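Side-chain contacts in tyrosine aminotransferase (Leishmania infantum, PDB 4IX8), which probably transfers the amino group of tyrosine to 2-oxoglutarate, using pyridoxal 5'-phosphate as its cofactor: residues Phe384-Ser389 and Tyr394-Asp399; Val94-Ser99 and Ile328-Leu333; Pro106-Ala111 and Leu316-Asn321; Lys352-Leu357 and Met373-Lys378; Pro287-Gly292 and Ser322-Ala327. All coordinates share one frame; numbering follows the deposited sequence.

Contact 1: Phe384-Ser389 and Tyr394-Asp399; sequences FQDLKS and YEKLLD
Lys-396 reaches from helix 390-401 across to the loop before that helix, and its ammonium group meets Asp-386 in two ways. NZ lies 3.1 Å from the carboxylate oxygen OD2 of Asp-386, a salt bridge, and 3.1 Å from the backbone O of Asp-386; both hydrogen bonds are weak by their geometry. The lysine chain is not extended: it turns at chi2 (-98°) and again at chi4 (93°), and the second bend brings NZ in between carboxylate and carbonyl. The side chains of Asp-386 and Lys-396 lie obliquely to one another. Leu-387 packs on the aliphatic part of the same lysine, with its methyl CD2 3.8 Å from CG of Lys-396. Beyond the pair, OD1 of Asp-386 bonds to ND1 of His-442, while Phe-438 of helix 425-442 touches both Leu-387 and Lys-396. Ser-389 N-caps helix 390-401, its OG bonding to N of Glu-392, which also ties the loop to the helix start. CB and CG of Lys-396 thus pack on Leu-387 while a carbonyl and a carboxylate hold its ammonium weakly, Glu-392 being a further long, weak ion partner; these contacts and His-442 probably keep Asp-386 ionised.

Contact 2: Val94-Ser99 and Ile328-Leu333; sequences VDVVRS and IARTLL
Arg-330 extends from helix 322-331 to helix 87-99 and lays its guanidinium group against Val-96. The contact is by van der Waals packing: no hydrogen bond or salt bridge joins the two segments. The methyl CG2 of Val-96 sits over the centre of one guanidinium face, 3.5 Å above the plane, with CZ of Arg-330 3.6 Å from that CG2. Two torsions explain the meeting. Val-96 has CG1 anti to the backbone N (chi1 164°), which turns CG2 out beside that N, and the arginine chain is extended from CG to NE, long enough to span backbones whose CA atoms, in Val-96 and Arg-330, are 9.4 Å apart at their nearest. At the edge of the group, near its plane, CB of Asp-95 approaches NH1 of Arg-330 to 3.8 Å.

The electrostatic part is looser. OD2 of Asp-95 stays 4.9 Å from NH1 of Arg-330, so the opposite charges are near each other without pairing. The salt bridge of Arg-330 is made one helical turn back, from NE to OE2 of Glu-326, and Phe-102 touches both Val-96 and Arg-330.

Within segment 94-99, OG of Ser-99 donates back to O of Val-96 over 2.6 Å. On another side of this helix Arg-98 forms a salt bridge to Glu-91 of the second subunit, placing the helix at the dimer interface. Chemically, then, the weakly hydrated flat face of the cation packs on the valine methyl while its N-H groups point outward in the plane; Glu-326 probably compensates the charge, and Asp-95 may add a weak long-range attraction.

Contact 3: Pro106-Ala111 and Leu316-Asn321; sequences PPTVGA and LIAGVN
The planar groups that meet here are peptide units, since neither segment brings an aromatic ring or a charged side chain to the contact. CB of Pro-106 is directed at the other loop, and CG of its puckered ring lies 3.6 Å from the carbonyl O of Val-320. Beside it, the backbones come very close, with CA of Thr-108 and CA of Gly-319 4.2 Å apart. At this glycine, whose phi is positive (101°), O of Thr-108 comes to 3.7 Å from CA of Gly-319. The methyl CG2 of Thr-108 completes the packing at 3.9 Å from CA of Ala-318. With chi1 at 64°, OG1 of Thr-108 is directed elsewhere, to a hydrogen bond with OG1 of Thr-314.

Residues Pro-107 to Gly-110 form a type I beta turn, closed by Gly-110 N to Pro-107 O, in the loop leading into helix 112-122. The opposing loop leads into helix 322-331, where Asn-321 is the N-cap through OD1 to N of Cys-324.

No direct hydrogen bond links the loops; two waters do so. One donates to O of Pro-106 (2.6 Å) and to O of Ala-318 (2.7 Å). The other donates to O of Pro-107 and accepts from N of Val-320 at 3.0 Å. The second subunit lies alongside, its His-173 bonding to O of Leu-316 and its Trp-289 O receiving ND2 of Asn-321.

Contact 4: Lys352-Leu357 and Met373-Lys378; sequences KVYARL and MFVMLK
Tyr-354 and Val-375 make a buried, apolar helix-on-sheet contact, in which residues 352-357, at the C-terminal part of helix 337-355, pack on strand 374-379. The evidence is a CH-pi arrangement: CG1 of Val-375 lies 4.0 Å from the centroid of the Tyr-354 ring and 12° off the ring normal, so the methyl sits squarely over one face. Its height above the ring plane is 3.9 Å. Val-375 takes a chi1 of 72°, with CG1 between the backbone N and the carbonyl carbon, and from there this methyl projects at the ring while CG2 lies anti to N. The CB of Tyr-354 is directed at the strand, with CG anti to the carbonyl carbon (chi1 -78°), which places the ring against Val-375.

Strand 374-379 belongs to the smaller mixed sheet, between strand 416-420 and strand 364-365, both antiparallel to it. Val-375 and Leu-377, two positions apart on the strand, both point toward the helix, whereas Phe-374 points away from it. Tyr-354 meets Val-375 and Leu-357 meets Leu-377, each side offering two residues that face across. The second pair is looser, CD1 of Leu-357 being 4.3 Å from CD2 of Leu-377, an ordinary methyl-to-methyl contact.

The phenol oxygen does not take part in this packing. OH of Tyr-354 bonds to the backbone O of Thr-420, at the end of the neighbouring strand 416-420, which fixes the far end of the ring while Val-375 lies on its face. Leu-428 of helix 425-442 also touches Tyr-354, and Met-366 touches Val-375.

Contact 5: Pro287-Gly292 and Ser322-Ala327; sequences PGWRVG and SICQEA
Residues Pro-287 to Gly-292 carry part of the cofactor site, since NH2 of Arg-290 bonds to phosphate oxygen OP1 of the pyridoxal-phosphate-modified lysine at position 282; the contact packs this loop on the first turns of helix 322-331. Cys-324 touches both packing residues of the loop, SG on Trp-289 and CB on Val-291. Its SG makes a sulfur-aromatic contact with Trp-289, 4.5 Å from the centroid of the five-membered ring and 45° off the ring normal, an oblique approach. SG also lies 3.8 Å from CB of Trp-289. CB of Cys-324 meets CG2 of Val-291 at 3.7 Å; chi1 of Val-291 (-179°) sets CG1 anti to N and leaves CG2 to face the helix. Arg-290, between the two packing residues, turns away from the helix. Its NH1 donates to O of Pro-287 over 3.0 Å, while its backbone N reaches that oxygen from the opposite face, helping to fix the arginine beside the phosphate. NE1 of Trp-289 bonds to OD1 of Asn-103 of the second subunit. Around the contact, helix 87-99 supplies Val-89 against Trp-289 and Met-93 against Cys-324, while Gly-292 begins strand 292-297 and bonds to Thr-143 of strand 140-143.

In the fold
Contacts 4 and 5 are buried and apolar, each built on an aromatic ring, with a methyl over its face in contact 4 and an oblique sulfur in contact 5. Contacts 1, 2 and 3 are partly buried and use charge, a guanidinium face and bridging waters respectively. Contacts 2 and 5 share helix 322-331 and touch directly through Val-96 and Glu-326, their centres 10 Å apart. Contact 3, centred 11 Å from contact 5, joins it through Gln-325, which bonds to Ala-111 and Val-320. These three touch the second subunit. Contacts 1 and 4 lie together elsewhere, centres 18 Å apart, away from the partner chain.

Contact 1: Phe384-Ser389 and Tyr394-Asp399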
# COMPACT_ATOMS: atom_id res chain seq x y z
N PHE A 384 30.66 19.12 24.42
CA PHE A 384 30.19 20.29 23.69
C PHE A 384 29.62 21.37 24.61
O PHE A 384 28.91 21.06 25.57
CB PHE A 384 29.13 19.86 22.68
CG PHE A 384 29.60 18.78 21.73
CD1 PHE A 384 30.52 19.07 20.74
CD2 PHE A 384 29.12 17.47 21.82
CE1 PHE A 384 30.96 18.10 19.87
CE2 PHE A 384 29.56 16.48 20.94
CZ PHE A 384 30.48 16.79 19.96
N GLN A 385 29.91 22.63 24.29
CA GLN A 385 29.54 23.75 25.15
C GLN A 385 28.04 24.08 25.05
O GLN A 385 27.42 24.44 26.05
CB GLN A 385 30.39 25.00 24.81
N ASP A 386 27.45 23.92 23.86
CA ASP A 386 26.10 24.39 23.59
C ASP A 386 25.32 23.41 22.74
O ASP A 386 24.51 23.84 21.92
CB ASP A 386 26.13 25.73 22.86
CG ASP A 386 26.79 25.64 21.50
OD1 ASP A 386 27.63 24.73 21.33
OD2 ASP A 386 26.47 26.46 20.60
N LEU A 387 25.56 22.12 22.91
CA LEU A 387 24.76 21.12 22.19
C LEU A 387 24.10 20.11 23.16
O LEU A 387 24.68 19.08 23.50
CB LEU A 387 25.64 20.40 21.14
CG LEU A 387 26.26 21.26 20.00
CD1 LEU A 387 27.04 20.40 18.98
CD2 LEU A 387 25.23 22.11 19.25
N LYS A 388 22.86 20.41 23.59
CA LYS A 388 22.23 19.64 24.67
C LYS A 388 21.74 18.29 24.20
O LYS A 388 21.78 17.33 24.97
CB LYS A 388 21.05 20.42 25.27
N SER A 389 21.30 18.19 22.95
CA SER A 389 20.65 16.98 22.46
C SER A 389 21.05 16.58 21.05
O SER A 389 21.51 17.41 20.27
CB SER A 389 19.13 17.15 22.49
OG SER A 389 18.78 18.26 21.69
N TYR A 394 21.63 18.11 15.33
CA TYR A 394 21.09 17.95 13.98
C TYR A 394 20.78 19.33 13.40
O TYR A 394 21.19 19.64 12.26
CB TYR A 394 19.84 17.01 14.00
CG TYR A 394 18.79 17.35 12.95
CD1 TYR A 394 18.90 16.91 11.64
CD2 TYR A 394 17.66 18.11 13.28
CE1 TYR A 394 17.95 17.25 10.68
CE2 TYR A 394 16.70 18.45 12.33
CZ TYR A 394 16.85 18.02 11.03
OH TYR A 394 15.91 18.36 10.08
N GLU A 395 20.15 20.18 14.21
CA GLU A 395 19.71 21.50 13.77
C GLU A 395 20.87 22.38 13.46
O GLU A 395 20.92 22.97 12.38
CB GLU A 395 18.84 22.18 14.84
CG GLU A 395 17.38 21.72 14.84
CD GLU A 395 16.66 21.95 16.17
OE1 GLU A 395 17.33 22.27 17.16
OE2 GLU A 395 15.43 21.79 16.21
N LYS A 396 21.83 22.42 14.38
CA LYS A 396 22.95 23.33 14.26
C LYS A 396 23.90 22.90 13.14
O LYS A 396 24.45 23.74 12.42
CB LYS A 396 23.72 23.39 15.58
CG LYS A 396 22.90 23.82 16.78
CD LYS A 396 23.10 25.30 17.08
CE LYS A 396 22.57 25.68 18.46
NZ LYS A 396 23.66 25.61 19.49
N LEU A 397 24.05 21.58 12.98
CA LEU A 397 24.90 21.06 11.92
C LEU A 397 24.35 21.49 10.56
O LEU A 397 25.09 21.96 9.69
CB LEU A 397 24.99 19.53 11.98
CG LEU A 397 25.65 18.91 10.74
CD1 LEU A 397 27.09 19.42 10.59
CD2 LEU A 397 25.61 17.40 10.79
N LEU A 398 23.03 21.36 10.43
CA LEU A 398 22.32 21.68 9.20
C LEU A 398 22.38 23.18 8.93
O LEU A 398 22.72 23.62 7.82
CB LEU A 398 20.87 21.22 9.31
CG LEU A 398 19.91 21.62 8.19
CD1 LEU A 398 20.22 20.85 6.91
CD2 LEU A 398 18.49 21.37 8.64
N ASP A 399 22.18 23.96 9.98
CA ASP A 399 22.15 25.39 9.83
C ASP A 399 23.52 25.94 9.50
O ASP A 399 23.62 26.88 8.73
CB ASP A 399 21.62 26.04 11.12
CG ASP A 399 21.51 27.53 11.00
OD1 ASP A 399 20.84 28.00 10.06
OD2 ASP A 399 22.11 28.24 11.83

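Contact 2: Val94-Ser99 and Ile328-Leu333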
# COMPACT_ATOMS: atom_id res chain seq x y z
N VAL A 94 9.99 -5.27 -18.86
CA VAL A 94 9.68 -4.96 -20.25
C VAL A 94 8.94 -6.12 -20.97
O VAL A 94 7.88 -5.91 -21.53
CB VAL A 94 11.00 -4.61 -21.02
CG1 VAL A 94 10.79 -4.57 -22.57
CG2 VAL A 94 11.58 -3.27 -20.51
N ASP A 95 9.47 -7.33 -20.88
CA ASP A 95 8.86 -8.48 -21.51
C ASP A 95 7.45 -8.66 -20.96
O ASP A 95 6.47 -8.89 -21.71
CB ASP A 95 9.69 -9.74 -21.24
CG ASP A 95 11.08 -9.69 -21.86
OD1 ASP A 95 11.35 -8.90 -22.79
OD2 ASP A 95 11.93 -10.49 -21.43
N VAL A 96 7.33 -8.49 -19.64
CA VAL A 96 6.09 -8.75 -18.97
C VAL A 96 5.05 -7.73 -19.40
O VAL A 96 3.92 -8.09 -19.78
CB VAL A 96 6.27 -8.74 -17.44
CG1 VAL A 96 4.88 -8.63 -16.69
CG2 VAL A 96 7.04 -10.00 -17.00
N VAL A 97 5.40 -6.46 -19.42
CA VAL A 97 4.34 -5.51 -19.73
C VAL A 97 3.95 -5.55 -21.24
O VAL A 97 2.78 -5.39 -21.61
CB VAL A 97 4.75 -4.11 -19.31
CG1 VAL A 97 5.87 -3.59 -20.17
CG2 VAL A 97 3.53 -3.18 -19.33
N ARG A 98 4.91 -5.85 -22.11
CA ARG A 98 4.61 -5.88 -23.53
C ARG A 98 3.71 -7.06 -23.89
O ARG A 98 2.99 -7.01 -24.86
CB ARG A 98 5.91 -5.95 -24.32
CG ARG A 98 6.51 -4.59 -24.58
CD ARG A 98 7.90 -4.71 -25.21
NE ARG A 98 8.44 -3.42 -25.61
CZ ARG A 98 9.68 -3.21 -26.04
NH1 ARG A 98 10.55 -4.22 -26.13
NH2 ARG A 98 10.06 -1.99 -26.37
N SER A 99 3.79 -8.11 -23.09
CA SER A 99 3.04 -9.32 -23.32
C SER A 99 1.56 -9.06 -23.22
O SER A 99 0.78 -9.70 -23.91
CB SER A 99 3.45 -10.42 -22.34
OG SER A 99 2.96 -10.15 -21.05
N ILE A 328 9.48 -10.29 -11.11
CA ILE A 328 10.33 -10.77 -10.02
C ILE A 328 10.24 -12.29 -9.96
O ILE A 328 11.23 -12.96 -9.62
CB ILE A 328 9.92 -10.14 -8.66
CG1 ILE A 328 10.25 -8.66 -8.66
CG2 ILE A 328 10.63 -10.81 -7.49
CD1 ILE A 328 9.59 -7.90 -7.57
N ALA A 329 9.08 -12.83 -10.32
CA ALA A 329 8.93 -14.28 -10.37
C ALA A 329 9.90 -14.88 -11.41
O ALA A 329 10.41 -15.98 -11.25
CB ALA A 329 7.49 -14.68 -10.70
N ARG A 330 10.20 -14.11 -12.44
CA ARG A 330 11.05 -14.60 -13.54
C ARG A 330 12.54 -14.49 -13.21
O ARG A 330 13.33 -15.23 -13.76
CB ARG A 330 10.77 -13.84 -14.83
CG ARG A 330 9.53 -14.29 -15.53
CD ARG A 330 9.21 -13.45 -16.77
NE ARG A 330 7.86 -13.72 -17.24
CZ ARG A 330 7.34 -13.30 -18.39
NH1 ARG A 330 8.04 -12.60 -19.26
NH2 ARG A 330 6.07 -13.60 -18.66
N THR A 331 12.90 -13.58 -12.29
CA THR A 331 14.30 -13.22 -12.13
C THR A 331 14.90 -13.39 -10.71
O THR A 331 16.12 -13.47 -10.55
CB THR A 331 14.52 -11.76 -12.56
OG1 THR A 331 13.69 -10.88 -11.78
CG2 THR A 331 14.21 -11.59 -14.08
N LEU A 332 14.05 -13.51 -9.70
CA LEU A 332 14.53 -13.55 -8.31
C LEU A 332 15.57 -14.65 -8.09
O LEU A 332 16.47 -14.51 -7.29
CB LEU A 332 13.34 -13.75 -7.36
CG LEU A 332 13.72 -13.75 -5.88
CD1 LEU A 332 14.20 -12.39 -5.42
CD2 LEU A 332 12.49 -14.18 -5.06
N LEU A 333 15.37 -15.76 -8.76
CA LEU A 333 16.26 -16.91 -8.65
C LEU A 333 17.42 -16.84 -9.63
O LEU A 333 18.26 -17.70 -9.62
CB LEU A 333 15.48 -18.21 -8.90
CG LEU A 333 14.32 -18.53 -7.95
CD1 LEU A 333 13.61 -19.77 -8.48
CD2 LEU A 333 14.80 -18.76 -6.54

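Contact 3: Pro106-Ala111 and Leu316-Asn321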
# COMPACT_ATOMS: atom_id res chain seq x y z
N PRO A 106 -4.47 -9.84 -9.84
CA PRO A 106 -3.84 -10.98 -9.18
C PRO A 106 -4.66 -11.42 -7.99
O PRO A 106 -5.51 -10.66 -7.53
CB PRO A 106 -2.54 -10.42 -8.69
CG PRO A 106 -2.92 -9.01 -8.32
CD PRO A 106 -3.92 -8.57 -9.35
N PRO A 107 -4.40 -12.62 -7.48
CA PRO A 107 -5.00 -13.01 -6.20
C PRO A 107 -4.55 -12.03 -5.13
O PRO A 107 -3.39 -11.60 -5.22
CB PRO A 107 -4.46 -14.42 -5.96
CG PRO A 107 -3.97 -14.91 -7.35
CD PRO A 107 -3.54 -13.66 -8.07
N THR A 108 -5.39 -11.71 -4.14
CA THR A 108 -5.08 -10.60 -3.23
C THR A 108 -3.87 -10.95 -2.36
O THR A 108 -3.27 -10.10 -1.77
CB THR A 108 -6.25 -10.27 -2.31
OG1 THR A 108 -6.53 -11.39 -1.46
CG2 THR A 108 -7.47 -9.87 -3.13
N VAL A 109 -3.59 -12.23 -2.24
CA VAL A 109 -2.53 -12.74 -1.42
C VAL A 109 -1.20 -12.84 -2.19
O VAL A 109 -0.16 -13.10 -1.60
CB VAL A 109 -3.00 -14.10 -0.84
CG1 VAL A 109 -1.91 -15.00 -0.42
CG2 VAL A 109 -3.88 -13.82 0.35
N GLY A 110 -1.25 -12.65 -3.51
CA GLY A 110 -0.09 -12.73 -4.37
C GLY A 110 -0.28 -13.78 -5.45
O GLY A 110 -1.07 -14.72 -5.32
N ALA A 111 0.42 -13.58 -6.55
CA ALA A 111 0.43 -14.53 -7.66
C ALA A 111 1.04 -15.84 -7.18
O ALA A 111 2.06 -15.83 -6.48
CB ALA A 111 1.21 -13.97 -8.80
N LEU A 316 -8.37 -5.93 1.51
CA LEU A 316 -8.79 -4.54 1.62
C LEU A 316 -8.24 -3.60 0.54
O LEU A 316 -8.97 -2.72 0.11
CB LEU A 316 -8.44 -4.02 2.99
CG LEU A 316 -9.24 -4.72 4.08
CD1 LEU A 316 -8.70 -4.39 5.45
CD2 LEU A 316 -10.71 -4.37 3.99
N ILE A 317 -6.98 -3.74 0.13
CA ILE A 317 -6.48 -2.96 -1.02
C ILE A 317 -6.40 -3.81 -2.28
O ILE A 317 -6.10 -3.31 -3.35
CB ILE A 317 -5.11 -2.32 -0.74
CG1 ILE A 317 -3.99 -3.37 -0.68
CG2 ILE A 317 -5.21 -1.50 0.58
CD1 ILE A 317 -2.63 -2.74 -0.73
N ALA A 318 -6.66 -5.11 -2.12
CA ALA A 318 -6.80 -6.07 -3.22
C ALA A 318 -5.47 -6.31 -3.93
O ALA A 318 -5.43 -6.51 -5.14
CB ALA A 318 -7.86 -5.63 -4.22
N GLY A 319 -4.37 -6.33 -3.19
CA GLY A 319 -3.16 -6.93 -3.73
C GLY A 319 -2.09 -5.99 -4.28
O GLY A 319 -2.03 -4.80 -3.93
N VAL A 320 -1.24 -6.55 -5.15
CA VAL A 320 0.05 -5.96 -5.50
C VAL A 320 0.29 -5.93 -7.00
O VAL A 320 -0.11 -6.86 -7.69
CB VAL A 320 1.20 -6.74 -4.82
CG1 VAL A 320 2.56 -6.20 -5.21
CG2 VAL A 320 1.02 -6.69 -3.35
N ASN A 321 0.99 -4.89 -7.47
CA ASN A 321 1.32 -4.66 -8.88
C ASN A 321 1.65 -5.95 -9.63
O ASN A 321 2.63 -6.63 -9.34
CB ASN A 321 2.51 -3.70 -8.97
CG ASN A 321 2.85 -3.30 -10.41
OD1 ASN A 321 3.59 -3.99 -11.11
ND2 ASN A 321 2.26 -2.18 -10.87
O HOH W 1 -6.55 -8.36 -6.73
O HOH W 2 -1.41 -9.49 -5.34

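Contact 4: Lys352-Leu357 and Met373-Lys378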
# COMPACT_ATOMS: atom_id res chain seq x y z
N LYS A 352 34.09 3.11 5.53
CA LYS A 352 35.46 3.50 5.82
C LYS A 352 35.51 5.01 6.00
O LYS A 352 36.25 5.50 6.82
CB LYS A 352 36.44 3.05 4.73
N VAL A 353 34.71 5.75 5.24
CA VAL A 353 34.72 7.21 5.35
C VAL A 353 34.21 7.67 6.73
O VAL A 353 34.77 8.60 7.31
CB VAL A 353 33.89 7.88 4.22
CG1 VAL A 353 33.85 9.40 4.37
CG2 VAL A 353 34.46 7.48 2.85
N TYR A 354 33.19 7.00 7.29
CA TYR A 354 32.70 7.41 8.61
C TYR A 354 33.72 7.09 9.70
O TYR A 354 33.81 7.80 10.71
CB TYR A 354 31.37 6.74 8.92
CG TYR A 354 30.22 7.43 8.19
CD1 TYR A 354 29.84 8.73 8.51
CD2 TYR A 354 29.57 6.80 7.14
CE1 TYR A 354 28.80 9.36 7.81
CE2 TYR A 354 28.54 7.42 6.43
CZ TYR A 354 28.16 8.69 6.77
OH TYR A 354 27.13 9.29 6.08
N ALA A 355 34.51 6.06 9.45
CA ALA A 355 35.52 5.63 10.41
C ALA A 355 36.48 6.78 10.66
O ALA A 355 37.01 6.90 11.75
CB ALA A 355 36.27 4.39 9.90
N ARG A 356 36.65 7.65 9.67
CA ARG A 356 37.55 8.78 9.83
C ARG A 356 37.14 9.66 11.00
O ARG A 356 37.99 10.29 11.61
CB ARG A 356 37.64 9.64 8.56
CG ARG A 356 38.37 8.99 7.37
CD ARG A 356 38.48 9.98 6.13
NE ARG A 356 38.52 11.36 6.61
CZ ARG A 356 37.81 12.37 6.11
NH1 ARG A 356 37.04 12.20 5.05
NH2 ARG A 356 37.90 13.56 6.68
N LEU A 357 35.86 9.67 11.33
CA LEU A 357 35.37 10.47 12.47
C LEU A 357 35.99 10.04 13.81
O LEU A 357 36.10 10.85 14.73
CB LEU A 357 33.84 10.36 12.59
CG LEU A 357 33.02 11.11 11.53
CD1 LEU A 357 31.61 10.67 11.60
CD2 LEU A 357 33.12 12.64 11.67
N MET A 373 22.54 -0.26 5.33
CA MET A 373 23.06 0.95 4.64
C MET A 373 23.29 2.16 5.55
O MET A 373 23.46 3.28 5.07
CB MET A 373 22.07 1.41 3.55
CG MET A 373 21.82 0.45 2.41
SD MET A 373 20.21 0.74 1.58
CE MET A 373 19.95 2.51 1.76
N PHE A 374 23.27 1.93 6.85
CA PHE A 374 23.24 3.03 7.81
C PHE A 374 24.28 2.88 8.90
O PHE A 374 24.73 1.78 9.19
CB PHE A 374 21.87 3.12 8.47
CG PHE A 374 20.72 3.12 7.49
CD1 PHE A 374 20.35 4.29 6.84
CD2 PHE A 374 20.03 1.97 7.20
CE1 PHE A 374 19.32 4.30 5.96
CE2 PHE A 374 18.98 1.98 6.32
CZ PHE A 374 18.62 3.14 5.71
N VAL A 375 24.62 3.99 9.52
CA VAL A 375 25.46 3.96 10.68
C VAL A 375 24.83 4.83 11.75
O VAL A 375 24.10 5.77 11.44
CB VAL A 375 26.90 4.41 10.31
CG1 VAL A 375 26.97 5.91 10.04
CG2 VAL A 375 27.86 4.00 11.38
N MET A 376 25.04 4.45 13.01
CA MET A 376 24.58 5.25 14.14
C MET A 376 25.77 5.85 14.86
O MET A 376 26.63 5.14 15.41
CB MET A 376 23.75 4.39 15.09
CG MET A 376 22.33 4.16 14.64
SD MET A 376 21.29 5.64 14.69
CE MET A 376 20.58 5.48 16.33
N LEU A 377 25.79 7.18 14.92
CA LEU A 377 26.87 7.95 15.52
C LEU A 377 26.46 8.28 16.92
O LEU A 377 25.40 8.88 17.11
CB LEU A 377 27.13 9.22 14.74
CG LEU A 377 27.32 8.95 13.25
CD1 LEU A 377 27.47 10.29 12.56
CD2 LEU A 377 28.57 8.04 13.00
N LYS A 378 27.26 7.88 17.90
CA LYS A 378 26.91 8.16 19.28
C LYS A 378 27.56 9.45 19.73
O LYS A 378 28.76 9.64 19.53
CB LYS A 378 27.33 7.03 20.18
CG LYS A 378 26.94 7.25 21.60
CD LYS A 378 27.26 6.00 22.41
CE LYS A 378 27.36 6.30 23.92
NZ LYS A 378 26.20 7.11 24.38

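Contact 5: Pro287-Gly292 and Ser322-Ala327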
# COMPACT_ATOMS: atom_id res chain seq x y z
N PRO A 287 12.72 0.31 -4.30
CA PRO A 287 11.71 0.41 -3.26
C PRO A 287 10.38 0.92 -3.78
O PRO A 287 9.32 0.52 -3.25
CB PRO A 287 12.32 1.40 -2.26
CG PRO A 287 13.34 2.19 -3.09
CD PRO A 287 13.88 1.19 -4.05
N GLY A 288 10.42 1.76 -4.81
CA GLY A 288 9.22 2.39 -5.33
C GLY A 288 8.25 1.45 -6.03
O GLY A 288 7.09 1.81 -6.25
N TRP A 289 8.70 0.25 -6.35
CA TRP A 289 7.87 -0.69 -7.06
C TRP A 289 6.79 -1.26 -6.12
O TRP A 289 5.80 -1.81 -6.58
CB TRP A 289 8.69 -1.82 -7.66
CG TRP A 289 9.65 -1.41 -8.73
CD1 TRP A 289 9.98 -0.15 -9.10
CD2 TRP A 289 10.45 -2.28 -9.53
NE1 TRP A 289 10.91 -0.17 -10.10
CE2 TRP A 289 11.23 -1.47 -10.37
CE3 TRP A 289 10.58 -3.66 -9.62
CZ2 TRP A 289 12.12 -2.00 -11.31
CZ3 TRP A 289 11.47 -4.19 -10.53
CH2 TRP A 289 12.22 -3.36 -11.37
N ARG A 290 6.99 -1.10 -4.82
CA ARG A 290 6.03 -1.48 -3.80
C ARG A 290 5.71 -2.96 -3.85
O ARG A 290 4.55 -3.36 -3.99
CB ARG A 290 4.73 -0.69 -3.93
CG ARG A 290 4.90 0.83 -3.88
CD ARG A 290 5.88 1.27 -2.79
NE ARG A 290 5.54 0.78 -1.47
CZ ARG A 290 6.42 0.54 -0.50
NH1 ARG A 290 7.72 0.68 -0.69
NH2 ARG A 290 5.99 0.13 0.69
N VAL A 291 6.75 -3.78 -3.70
CA VAL A 291 6.59 -5.21 -3.56
C VAL A 291 7.47 -5.70 -2.41
O VAL A 291 8.62 -5.33 -2.32
CB VAL A 291 6.99 -5.96 -4.86
CG1 VAL A 291 6.79 -7.47 -4.69
CG2 VAL A 291 6.19 -5.43 -6.08
N GLY A 292 6.92 -6.59 -1.59
CA GLY A 292 7.64 -7.24 -0.52
C GLY A 292 6.83 -8.47 -0.15
O GLY A 292 5.87 -8.80 -0.84
N SER A 322 0.81 -6.28 -10.61
CA SER A 322 0.91 -7.54 -11.30
C SER A 322 2.16 -7.62 -12.21
O SER A 322 2.74 -8.69 -12.39
CB SER A 322 -0.37 -7.78 -12.12
OG SER A 322 -0.74 -6.63 -12.90
N ILE A 323 2.60 -6.49 -12.77
CA ILE A 323 3.80 -6.49 -13.64
C ILE A 323 5.04 -6.92 -12.86
O ILE A 323 5.80 -7.79 -13.30
CB ILE A 323 4.06 -5.08 -14.27
CG1 ILE A 323 2.86 -4.63 -15.11
CG2 ILE A 323 5.32 -5.07 -15.18
CD1 ILE A 323 2.54 -5.53 -16.28
N CYS A 324 5.23 -6.31 -11.69
CA CYS A 324 6.42 -6.55 -10.88
C CYS A 324 6.43 -7.96 -10.30
O CYS A 324 7.48 -8.59 -10.26
CB CYS A 324 6.55 -5.48 -9.78
SG CYS A 324 6.83 -3.74 -10.37
N GLN A 325 5.26 -8.48 -9.92
CA GLN A 325 5.18 -9.83 -9.36
C GLN A 325 5.65 -10.85 -10.40
O GLN A 325 6.45 -11.72 -10.10
CB GLN A 325 3.73 -10.14 -8.92
CG GLN A 325 3.26 -9.49 -7.60
CD GLN A 325 1.97 -10.12 -7.06
OE1 GLN A 325 1.98 -11.27 -6.61
NE2 GLN A 325 0.85 -9.38 -7.16
N GLU A 326 5.19 -10.73 -11.64
CA GLU A 326 5.66 -11.65 -12.66
C GLU A 326 7.14 -11.37 -12.99
O GLU A 326 7.94 -12.31 -13.10
CB GLU A 326 4.77 -11.56 -13.93
CG GLU A 326 5.22 -12.39 -15.14
CD GLU A 326 5.31 -13.88 -14.88
OE1 GLU A 326 4.81 -14.32 -13.82
OE2 GLU A 326 5.87 -14.61 -15.73
N ALA A 327 7.53 -10.10 -13.09
CA ALA A 327 8.93 -9.79 -13.41
C ALA A 327 9.88 -10.38 -12.37
O ALA A 327 10.92 -10.95 -12.70
CB ALA A 327 9.17 -8.28 -13.52